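Local coordinates for cortical-lytic enzyme (Bacillus cereus, PDB 4S3J), which acts as an N-acetylglucosaminidase that breaks down partially degraded spore-cortex peptidoglycan during germination and probably recognises its muramic acid delta-lactam residues, at residues S389-S392 / K393-M397; K150-T153 / E154-K157; L63-I66 / S67-N71. All blocks are in the same frame, centred on the assembly; numbering follows the deposited sequence.

Contact 1: residues S389-S392 / K393-M397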
ATOM      1  N   SER A 389       8.156  -5.627   7.141  1.00 12.32           N
ATOM      2  CA  SER A 389       6.857  -6.166   6.738  1.00 13.46           C
ATOM      3  C   SER A 389       6.563  -5.774   5.291  1.00 14.07           C
ATOM      4  O   SER A 389       5.995  -6.570   4.545  1.00 15.57           O
ATOM      5  CB  SER A 389       5.697  -5.763   7.726  1.00 17.25           C
ATOM      6  OG  SER A 389       5.371  -4.363   8.012  1.00  9.87           O
ATOM      7  N   ILE A 390       6.993  -4.603   4.848  1.00 12.08           N
ATOM      8  CA  ILE A 390       6.811  -4.253   3.430  1.00 13.13           C
ATOM      9  C   ILE A 390       7.641  -5.190   2.532  1.00 13.72           C
ATOM     10  O   ILE A 390       7.172  -5.633   1.480  1.00 15.26           O
ATOM     11  CB  ILE A 390       7.175  -2.777   3.148  1.00 16.45           C
ATOM     12  CG1 ILE A 390       6.113  -1.859   3.771  1.00 18.80           C
ATOM     13  CG2 ILE A 390       7.256  -2.491   1.658  1.00 25.22           C
ATOM     14  CD1 ILE A 390       4.718  -1.947   3.089  1.00 20.77           C
ATOM     15  N   GLN A 391       8.857  -5.541   2.943  1.00 12.22           N
ATOM     16  CA  GLN A 391       9.622  -6.525   2.172  1.00 11.62           C
ATOM     17  C   GLN A 391       8.898  -7.875   2.113  1.00 12.51           C
ATOM     18  O   GLN A 391       8.866  -8.512   1.053  1.00 14.64           O
ATOM     19  CB  GLN A 391      11.035  -6.682   2.743  1.00 12.51           C
ATOM     20  CG  GLN A 391      11.954  -7.574   1.903  1.00 12.22           C
ATOM     21  CD  GLN A 391      12.176  -7.048   0.498  1.00 15.96           C
ATOM     22  OE1 GLN A 391      12.777  -5.990   0.301  1.00 15.51           O
ATOM     23  NE2 GLN A 391      11.656  -7.771  -0.496  1.00 15.39           N
ATOM     24  N   SER A 392       8.281  -8.303   3.210  1.00 13.99           N
ATOM     25  CA  SER A 392       7.482  -9.526   3.186  1.00 16.47           C
ATOM     26  C   SER A 392       6.335  -9.430   2.201  1.00 15.57           C
ATOM     27  O   SER A 392       6.033 -10.400   1.508  1.00 14.78           O
ATOM     28  CB  SER A 392       6.944  -9.848   4.564  1.00 14.90           C
ATOM     29  OG  SER A 392       8.039 -10.114   5.440  1.00 16.45           O
ATOM     30  N   LYS A 393       5.696  -8.273   2.144  1.00 13.50           N
ATOM     31  CA  LYS A 393       4.600  -8.059   1.203  1.00 11.86           C
ATOM     32  C   LYS A 393       5.076  -8.051  -0.248  1.00 15.93           C
ATOM     33  O   LYS A 393       4.425  -8.645  -1.116  1.00 16.62           O
ATOM     34  CB  LYS A 393       3.887  -6.754   1.532  1.00 14.65           C
ATOM     35  CG  LYS A 393       3.039  -6.811   2.804  1.00 15.47           C
ATOM     36  CD  LYS A 393       1.801  -7.661   2.590  1.00 14.49           C
ATOM     37  CE  LYS A 393       0.947  -7.817   3.853  1.00 15.74           C
ATOM     38  NZ  LYS A 393       0.388  -6.542   4.377  1.00 17.09           N
ATOM     39  N   PHE A 394       6.226  -7.428  -0.518  1.00 14.31           N
ATOM     40  CA  PHE A 394       6.805  -7.453  -1.864  1.00 15.32           C
ATOM     41  C   PHE A 394       7.097  -8.906  -2.278  1.00 18.29           C
ATOM     42  O   PHE A 394       6.832  -9.290  -3.425  1.00 16.65           O
ATOM     43  CB  PHE A 394       8.100  -6.636  -1.931  1.00 15.68           C
ATOM     44  CG  PHE A 394       7.915  -5.124  -1.846  1.00 13.99           C
ATOM     45  CD1 PHE A 394       6.673  -4.497  -2.023  1.00 14.57           C
ATOM     46  CD2 PHE A 394       9.019  -4.323  -1.533  1.00 17.22           C
ATOM     47  CE1 PHE A 394       6.556  -3.115  -1.963  1.00 13.67           C
ATOM     48  CE2 PHE A 394       8.899  -2.954  -1.457  1.00 17.55           C
ATOM     49  CZ  PHE A 394       7.650  -2.343  -1.663  1.00 15.42           C
ATOM     50  N   ASN A 395       7.659  -9.708  -1.372  1.00 16.42           N
ATOM     51  CA  ASN A 395       7.961 -11.115  -1.676  1.00 17.42           C
ATOM     52  C   ASN A 395       6.672 -11.917  -1.930  1.00 17.67           C
ATOM     53  O   ASN A 395       6.635 -12.802  -2.792  1.00 18.53           O
ATOM     54  CB  ASN A 395       8.773 -11.743  -0.556  1.00 17.74           C
ATOM     55  CG  ASN A 395      10.196 -11.201  -0.497  1.00 20.57           C
ATOM     56  OD1 ASN A 395      10.632 -10.437  -1.374  1.00 16.55           O
ATOM     57  ND2 ASN A 395      10.914 -11.573   0.547  1.00 17.09           N
ATOM     58  N   LEU A 396       5.606 -11.598  -1.195  1.00 16.84           N
ATOM     59  CA  LEU A 396       4.311 -12.233  -1.448  1.00 17.21           C
ATOM     60  C   LEU A 396       3.807 -11.923  -2.866  1.00 19.60           C
ATOM     61  O   LEU A 396       3.284 -12.811  -3.562  1.00 19.87           O
ATOM     62  CB  LEU A 396       3.299 -11.779  -0.409  1.00 16.62           C
ATOM     63  CG  LEU A 396       1.853 -12.255  -0.591  1.00 16.31           C
ATOM     64  CD1 LEU A 396       1.789 -13.789  -0.505  1.00 24.45           C
ATOM     65  CD2 LEU A 396       0.943 -11.635   0.440  1.00 16.94           C
ATOM     66  N   MET A 397       3.972 -10.673  -3.298  1.00 16.68           N
ATOM     67  CA  MET A 397       3.560 -10.259  -4.641  1.00 17.36           C
ATOM     68  C   MET A 397       4.305 -11.081  -5.678  1.00 19.02           C
ATOM     69  O   MET A 397       3.718 -11.546  -6.655  1.00 20.60           O
ATOM     70  CB  MET A 397       3.829  -8.774  -4.867  1.00 17.92           C
ATOM     71  CG  MET A 397       2.973  -7.845  -3.998  1.00 21.24           C
ATOM     72  SD  MET A 397       3.546  -6.125  -4.083  1.00 20.03           S
ATOM     73  CE  MET A 397       3.453  -5.823  -5.854  1.00 21.11           C
TER
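I390 and F394, one turn apart on helix 387-400 of the family 18 glycosidase domain, at a buried part of it, meet methyl against ring. The CG2 branch of I390 lies over one face of the F394 ring, displaced toward the rim, so that I390 CG2 comes 3.3 Å from F394 CZ. It sits 3.7 Å from the centroid of that ring and 24° off the normal, a CH-pi contact. The beta-branch makes this possible: CG2 is anti to the backbone N, while CG1 takes the position anti to the carbonyl carbon. A flat aromatic suits position 394 because the phenyl also packs on L420 and L421 of helix 415-424 and meets F425 edge-to-face.

One residue further round, two amides meet across the same turn. Q391 is folded at chi2 (61°), which swings its carboxamide along the helix until NE2 donates to N395 OD1 over 3.0 Å. The bond is bent, 137° at the hydrogen. The acceptor lies close to the amide plane of Q391, but the donor stands well above the carbonyl plane of N395, the two amides being clearly tilted against each other. Q391 NE2 also reaches N424 OD1, and N395 ND2 binds T69 OG1 of the second LysM domain. Beneath both pairs run the helical bonds, among them F394 N to I390 O at 2.8 Å.

Apolar and polar i to i+4 pairs therefore lie next to each other: the first belongs to hydrophobic packing, while the second uses amides, able to donate and accept at once, to satisfy buried polar groups where two domains meet.

Contact 2: residues K150-T153 / E154-K157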
ATOM      1  N   LYS A 150     -19.073  15.869  -8.549  1.00 19.84           N
ATOM      2  CA  LYS A 150     -18.485  16.901  -7.705  1.00 21.13           C
ATOM      3  C   LYS A 150     -16.970  16.804  -7.783  1.00 21.02           C
ATOM      4  O   LYS A 150     -16.401  15.802  -7.353  1.00 21.66           O
ATOM      5  CB  LYS A 150     -18.915  16.733  -6.253  1.00 22.34           C
ATOM      6  CG  LYS A 150     -18.445  17.853  -5.346  1.00 23.69           C
ATOM      7  CD  LYS A 150     -18.776  17.587  -3.900  1.00 32.51           C
ATOM      8  CE  LYS A 150     -18.148  18.658  -3.006  1.00 43.75           C
ATOM      9  NZ  LYS A 150     -18.431  18.420  -1.572  1.00 54.50           N
ATOM     10  N   GLU A 151     -16.330  17.831  -8.338  1.00 24.50           N
ATOM     11  CA  GLU A 151     -14.877  17.822  -8.494  1.00 22.75           C
ATOM     12  C   GLU A 151     -14.204  18.224  -7.187  1.00 23.19           C
ATOM     13  O   GLU A 151     -14.614  19.206  -6.554  1.00 26.89           O
ATOM     14  CB  GLU A 151     -14.429  18.783  -9.589  1.00 27.70           C
ATOM     15  CG  GLU A 151     -14.928  18.457 -10.974  1.00 46.57           C
ATOM     16  CD  GLU A 151     -14.111  19.136 -12.061  1.00 51.56           C
ATOM     17  OE1 GLU A 151     -13.060  19.736 -11.744  1.00 48.61           O
ATOM     18  OE2 GLU A 151     -14.521  19.059 -13.237  1.00 61.76           O
ATOM     19  N   PRO A 152     -13.143  17.503  -6.792  1.00 22.71           N
ATOM     20  CA  PRO A 152     -12.348  17.926  -5.631  1.00 21.23           C
ATOM     21  C   PRO A 152     -11.456  19.127  -5.941  1.00 25.17           C
ATOM     22  O   PRO A 152     -11.188  19.405  -7.103  1.00 22.94           O
ATOM     23  CB  PRO A 152     -11.509  16.695  -5.313  1.00 21.50           C
ATOM     24  CG  PRO A 152     -11.382  15.983  -6.601  1.00 20.99           C
ATOM     25  CD  PRO A 152     -12.671  16.220  -7.342  1.00 19.34           C
ATOM     26  N   THR A 153     -10.983  19.818  -4.904  1.00 24.13           N
ATOM     27  CA  THR A 153     -10.273  21.070  -5.119  1.00 21.10           C
ATOM     28  C   THR A 153      -8.934  20.843  -5.818  1.00 25.98           C
ATOM     29  O   THR A 153      -8.305  19.803  -5.633  1.00 23.57           O
ATOM     30  CB  THR A 153     -10.042  21.814  -3.773  1.00 31.93           C
ATOM     31  OG1 THR A 153      -9.466  23.098  -4.025  1.00 44.20           O
ATOM     32  CG2 THR A 153      -9.135  21.019  -2.838  1.00 28.76           C
ATOM     33  N   GLU A 154      -8.525  21.809  -6.640  1.00 27.03           N
ATOM     34  CA  GLU A 154      -7.198  21.820  -7.263  1.00 24.84           C
ATOM     35  C   GLU A 154      -6.915  20.558  -8.081  1.00 21.38           C
ATOM     36  O   GLU A 154      -5.781  20.060  -8.111  1.00 24.97           O
ATOM     37  CB  GLU A 154      -6.131  22.005  -6.175  1.00 34.57           C
ATOM     38  CG  GLU A 154      -6.341  23.262  -5.324  1.00 36.47           C
ATOM     39  CD  GLU A 154      -5.394  23.334  -4.130  1.00 47.38           C
ATOM     40  OE1 GLU A 154      -4.166  23.242  -4.321  1.00 49.38           O
ATOM     41  OE2 GLU A 154      -5.894  23.461  -2.992  1.00 58.39           O
ATOM     42  N   THR A 155      -7.939  20.049  -8.766  1.00 26.65           N
ATOM     43  CA  THR A 155      -7.775  18.836  -9.566  1.00 25.25           C
ATOM     44  C   THR A 155      -6.740  19.029 -10.661  1.00 26.70           C
ATOM     45  O   THR A 155      -5.920  18.153 -10.889  1.00 24.09           O
ATOM     46  CB  THR A 155      -9.117  18.378 -10.193  1.00 24.26           C
ATOM     47  OG1 THR A 155      -9.973  17.896  -9.154  1.00 25.41           O
ATOM     48  CG2 THR A 155      -8.918  17.243 -11.147  1.00 30.17           C
ATOM     49  N   ALA A 156      -6.766  20.167 -11.349  1.00 32.03           N
ATOM     50  CA  ALA A 156      -5.820  20.397 -12.441  1.00 30.17           C
ATOM     51  C   ALA A 156      -4.377  20.372 -11.934  1.00 25.58           C
ATOM     52  O   ALA A 156      -3.490  19.844 -12.605  1.00 28.64           O
ATOM     53  CB  ALA A 156      -6.117  21.715 -13.140  1.00 30.09           C
ATOM     54  N   LYS A 157      -4.144  20.964 -10.769  1.00 28.78           N
ATOM     55  CA  LYS A 157      -2.813  20.980 -10.160  1.00 28.24           C
ATOM     56  C   LYS A 157      -2.288  19.568  -9.914  1.00 22.89           C
ATOM     57  O   LYS A 157      -1.127  19.259 -10.213  1.00 25.32           O
ATOM     58  CB  LYS A 157      -2.841  21.752  -8.833  1.00 32.60           C
ATOM     59  CG  LYS A 157      -1.492  21.820  -8.099  1.00 34.20           C
ATOM     60  CD  LYS A 157      -1.577  22.578  -6.772  1.00 48.82           C
ATOM     61  CE  LYS A 157      -1.906  24.054  -6.968  1.00 67.86           C
ATOM     62  NZ  LYS A 157      -1.942  24.800  -5.679  1.00 69.73           N
TER
HETATM   63  O   HOH W   1     -10.642  21.327  -9.454  1.00 35.91           O
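This is a beta-turn contact leading into a helix, at the surface of the glycosidase domain, where the chain leaves strand 149-150 and enters helix 155-164. P152 to T155 form a type II beta turn: P152 opens it, T153 and E154 form its two corners, and E154 also occupies the N-cap position. The positive phi of E154 (57°) is what a type II turn requires there. P152 suits the start of the turn because its ring fixes its own phi just before the corners.

The turn is closed by a side chain: T155 OG1 donates to P152 O over 2.8 Å, approaching from above the carbonyl plane. With chi1 at -70° the hydroxyl lies beside the backbone N of T155, facing back over the turn, and it also passes 3.5 Å from P152 CG. A water completes the link, donating to P152 O and accepting from T155 N at 3.1 Å from each; it thus serves a backbone N-H in the first turn of the helix.

On the other flank T153 and E154 run side by side, with T153 OG1 3.4 Å from E154 CG. Beyond, the carboxylate of E154 divides its oxygens: OE1 makes a salt bridge with K157 NZ at 3.0 Å, and OE2 accepts from the backbone N of I118.

P152 and T155 pack on F141 of strand 135-143, E151 OE1 reaches Y210 OH at the end of helix 193-210, and T153 O accepts from Y138 OH, so the turn lies against both neighbouring elements.

Contact 3: residues L63-I66 / S67-N71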
ATOM      1  N   LEU A  63      17.218 -18.832   3.659  1.00 23.64           N
ATOM      2  CA  LEU A  63      17.766 -18.675   2.325  1.00 20.57           C
ATOM      3  C   LEU A  63      16.646 -18.437   1.334  1.00 22.52           C
ATOM      4  O   LEU A  63      16.788 -17.647   0.419  1.00 19.66           O
ATOM      5  CB  LEU A  63      18.599 -19.891   1.924  1.00 22.78           C
ATOM      6  CG  LEU A  63      19.963 -20.054   2.594  1.00 25.88           C
ATOM      7  CD1 LEU A  63      20.628 -21.333   2.081  1.00 25.66           C
ATOM      8  CD2 LEU A  63      20.877 -18.848   2.342  1.00 22.23           C
ATOM      9  N   TYR A  64      15.519 -19.102   1.534  1.00 21.60           N
ATOM     10  CA  TYR A  64      14.364 -18.872   0.680  1.00 23.74           C
ATOM     11  C   TYR A  64      13.944 -17.386   0.686  1.00 20.90           C
ATOM     12  O   TYR A  64      13.755 -16.781  -0.379  1.00 20.50           O
ATOM     13  CB  TYR A  64      13.194 -19.756   1.114  1.00 21.75           C
ATOM     14  CG  TYR A  64      11.955 -19.479   0.307  1.00 24.18           C
ATOM     15  CD1 TYR A  64      11.806 -19.994  -0.969  1.00 27.70           C
ATOM     16  CD2 TYR A  64      10.949 -18.670   0.816  1.00 24.92           C
ATOM     17  CE1 TYR A  64      10.669 -19.717  -1.713  1.00 29.39           C
ATOM     18  CE2 TYR A  64       9.829 -18.392   0.087  1.00 29.74           C
ATOM     19  CZ  TYR A  64       9.694 -18.918  -1.174  1.00 27.68           C
ATOM     20  OH  TYR A  64       8.555 -18.619  -1.887  1.00 29.01           O
ATOM     21  N   ARG A  65      13.812 -16.791   1.869  1.00 18.58           N
ATOM     22  CA  ARG A  65      13.397 -15.385   1.956  1.00 20.60           C
ATOM     23  C   ARG A  65      14.407 -14.473   1.266  1.00 18.06           C
ATOM     24  O   ARG A  65      14.044 -13.567   0.523  1.00 18.34           O
ATOM     25  CB  ARG A  65      13.216 -14.933   3.410  1.00 19.76           C
ATOM     26  CG  ARG A  65      12.814 -13.461   3.522  1.00 20.92           C
ATOM     27  CD  ARG A  65      12.752 -12.980   4.972  1.00 20.63           C
ATOM     28  NE  ARG A  65      12.497 -11.538   5.076  1.00 21.68           N
ATOM     29  CZ  ARG A  65      11.281 -10.986   5.065  1.00 19.27           C
ATOM     30  NH1 ARG A  65      10.215 -11.756   4.944  1.00 20.00           N
ATOM     31  NH2 ARG A  65      11.137  -9.657   5.170  1.00 18.61           N
ATOM     32  N   ILE A  66      15.685 -14.695   1.538  1.00 18.62           N
ATOM     33  CA  ILE A  66      16.706 -13.830   0.977  1.00 14.39           C
ATOM     34  C   ILE A  66      16.721 -13.922  -0.558  1.00 16.44           C
ATOM     35  O   ILE A  66      16.918 -12.913  -1.250  1.00 18.11           O
ATOM     36  CB  ILE A  66      18.087 -14.190   1.579  1.00 14.66           C
ATOM     37  CG1 ILE A  66      18.073 -13.950   3.090  1.00 17.64           C
ATOM     38  CG2 ILE A  66      19.214 -13.415   0.881  1.00 17.88           C
ATOM     39  CD1 ILE A  66      19.197 -14.665   3.836  1.00 18.77           C
ATOM     40  N   SER A  67      16.529 -15.129  -1.088  1.00 20.92           N
ATOM     41  CA  SER A  67      16.463 -15.324  -2.536  1.00 19.55           C
ATOM     42  C   SER A  67      15.246 -14.596  -3.120  1.00 18.29           C
ATOM     43  O   SER A  67      15.348 -13.995  -4.185  1.00 19.87           O
ATOM     44  CB  SER A  67      16.459 -16.816  -2.878  1.00 22.52           C
ATOM     45  OG  SER A  67      15.273 -17.481  -2.497  1.00 33.40           O
ATOM     46  N   GLN A  68      14.118 -14.636  -2.425  1.00 20.42           N
ATOM     47  CA  GLN A  68      12.944 -13.905  -2.898  1.00 17.63           C
ATOM     48  C   GLN A  68      13.216 -12.411  -2.880  1.00 18.03           C
ATOM     49  O   GLN A  68      12.927 -11.706  -3.841  1.00 20.38           O
ATOM     50  CB  GLN A  68      11.700 -14.205  -2.049  1.00 21.09           C
ATOM     51  CG  GLN A  68      11.109 -15.582  -2.255  1.00 32.31           C
ATOM     52  CD  GLN A  68      10.618 -15.792  -3.687  1.00 47.36           C
ATOM     53  OE1 GLN A  68       9.894 -14.962  -4.231  1.00 31.57           O
ATOM     54  NE2 GLN A  68      11.035 -16.890  -4.306  1.00 50.75           N
ATOM     55  N   THR A  69      13.794 -11.925  -1.789  1.00 16.99           N
ATOM     56  CA  THR A  69      14.055 -10.514  -1.663  1.00 17.06           C
ATOM     57  C   THR A  69      14.936 -10.004  -2.799  1.00 17.82           C
ATOM     58  O   THR A  69      14.616  -8.988  -3.411  1.00 18.37           O
ATOM     59  CB  THR A  69      14.727 -10.195  -0.309  1.00 15.99           C
ATOM     60  OG1 THR A  69      13.805 -10.444   0.756  1.00 16.40           O
ATOM     61  CG2 THR A  69      15.194  -8.728  -0.232  1.00 16.48           C
ATOM     62  N   TYR A  70      16.025 -10.713  -3.094  1.00 16.89           N
ATOM     63  CA  TYR A  70      16.998 -10.207  -4.061  1.00 16.31           C
ATOM     64  C   TYR A  70      16.834 -10.751  -5.473  1.00 20.11           C
ATOM     65  O   TYR A  70      17.688 -10.533  -6.315  1.00 22.21           O
ATOM     66  CB  TYR A  70      18.421 -10.460  -3.528  1.00 19.45           C
ATOM     67  CG  TYR A  70      18.701  -9.526  -2.372  1.00 16.68           C
ATOM     68  CD1 TYR A  70      18.963  -8.192  -2.606  1.00 14.47           C
ATOM     69  CD2 TYR A  70      18.675  -9.969  -1.060  1.00 16.07           C
ATOM     70  CE1 TYR A  70      19.171  -7.290  -1.551  1.00 15.94           C
ATOM     71  CE2 TYR A  70      18.913  -9.076   0.008  1.00 15.43           C
ATOM     72  CZ  TYR A  70      19.155  -7.744  -0.255  1.00 15.55           C
ATOM     73  OH  TYR A  70      19.377  -6.855   0.788  1.00 17.49           O
ATOM     74  N   ASN A  71      15.691 -11.370  -5.742  1.00 16.25           N
ATOM     75  CA  ASN A  71      15.345 -11.831  -7.096  1.00 19.33           C
ATOM     76  C   ASN A  71      16.391 -12.749  -7.709  1.00 19.41           C
ATOM     77  O   ASN A  71      16.660 -12.690  -8.921  1.00 21.10           O
ATOM     78  CB  ASN A  71      15.160 -10.627  -8.013  1.00 19.29           C
ATOM     79  CG  ASN A  71      14.167  -9.611  -7.455  1.00 19.66           C
ATOM     80  OD1 ASN A  71      13.076  -9.968  -7.016  1.00 20.48           O
ATOM     81  ND2 ASN A  71      14.560  -8.337  -7.450  1.00 20.65           N
TER
HETATM   82  O   HOH W   2      15.294 -11.054   3.413  1.00 39.49           O
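Y64 holds its ring anti to the backbone N (chi1 176°), and Q68, with CG beside its own backbone N (chi1 -72°), sets that carbon over the tyrosine one turn earlier; the bend at chi2 then turns the amide along the ring. Both belong to helix 63-70 of the second LysM domain, a helix followed by a Schellman motif at N71, whose phi is positive. Q68 CG lies over one face of the Y64 ring, 4.0 Å from its centroid and fairly close to the ring normal, in a CH-pi contact. The amide follows the ring at an angle of 28° between the planes, with Q68 NE2 3.9 Å from Y64 CE1. A long, flexible glutamine suits this place, since its aliphatic part can cover an aromatic face while its end stays polar; the phenol OH of Y64 binds E399 of helix 387-400.

S67 turns its hydroxyl back onto the helix. With OG between the backbone N and the carbonyl carbon, it donates to Y64 O over 2.7 Å, and the same carbonyl receives Q68 N. This internal bond lets a serine be buried beside I66, the two packing on L74 and L77 of helix 74-80 and on L95. I66 CG2 also meets Y70 CD2, 4.0 Å away.

R65 and T69, like Y64 and Q68, face helix 387-400. The guanidinium of R65 extends to S392 OG through NH1. A small hydroxyl is well placed at 69, close to the backbone and within reach of the neighbouring helix. Between the two side chains a water lies 3.1 Å from T69 OG1, and this water accepts a weak bond from R65 NE at 3.3 Å.

From the N terminus the three contacts follow in series, 63-71, then 150-157, then 389-397; none nests in or crosses another. Contacts 3 and 1 each link successive turns within one helix, whereas contact 2 closes a short turn between a strand and a helix. Far apart in sequence, one in a LysM domain and the other in the glycosidase barrel, contacts 3 and 1 nevertheless touch, their centres 11 Å apart: helix 63-70 and helix 387-400 meet through polar side chains and so join the second LysM domain to the catalytic barrel. Contact 2 stands apart on the barrel, its centre 34 Å from that of contact 1 and 43 Å from that of contact 3.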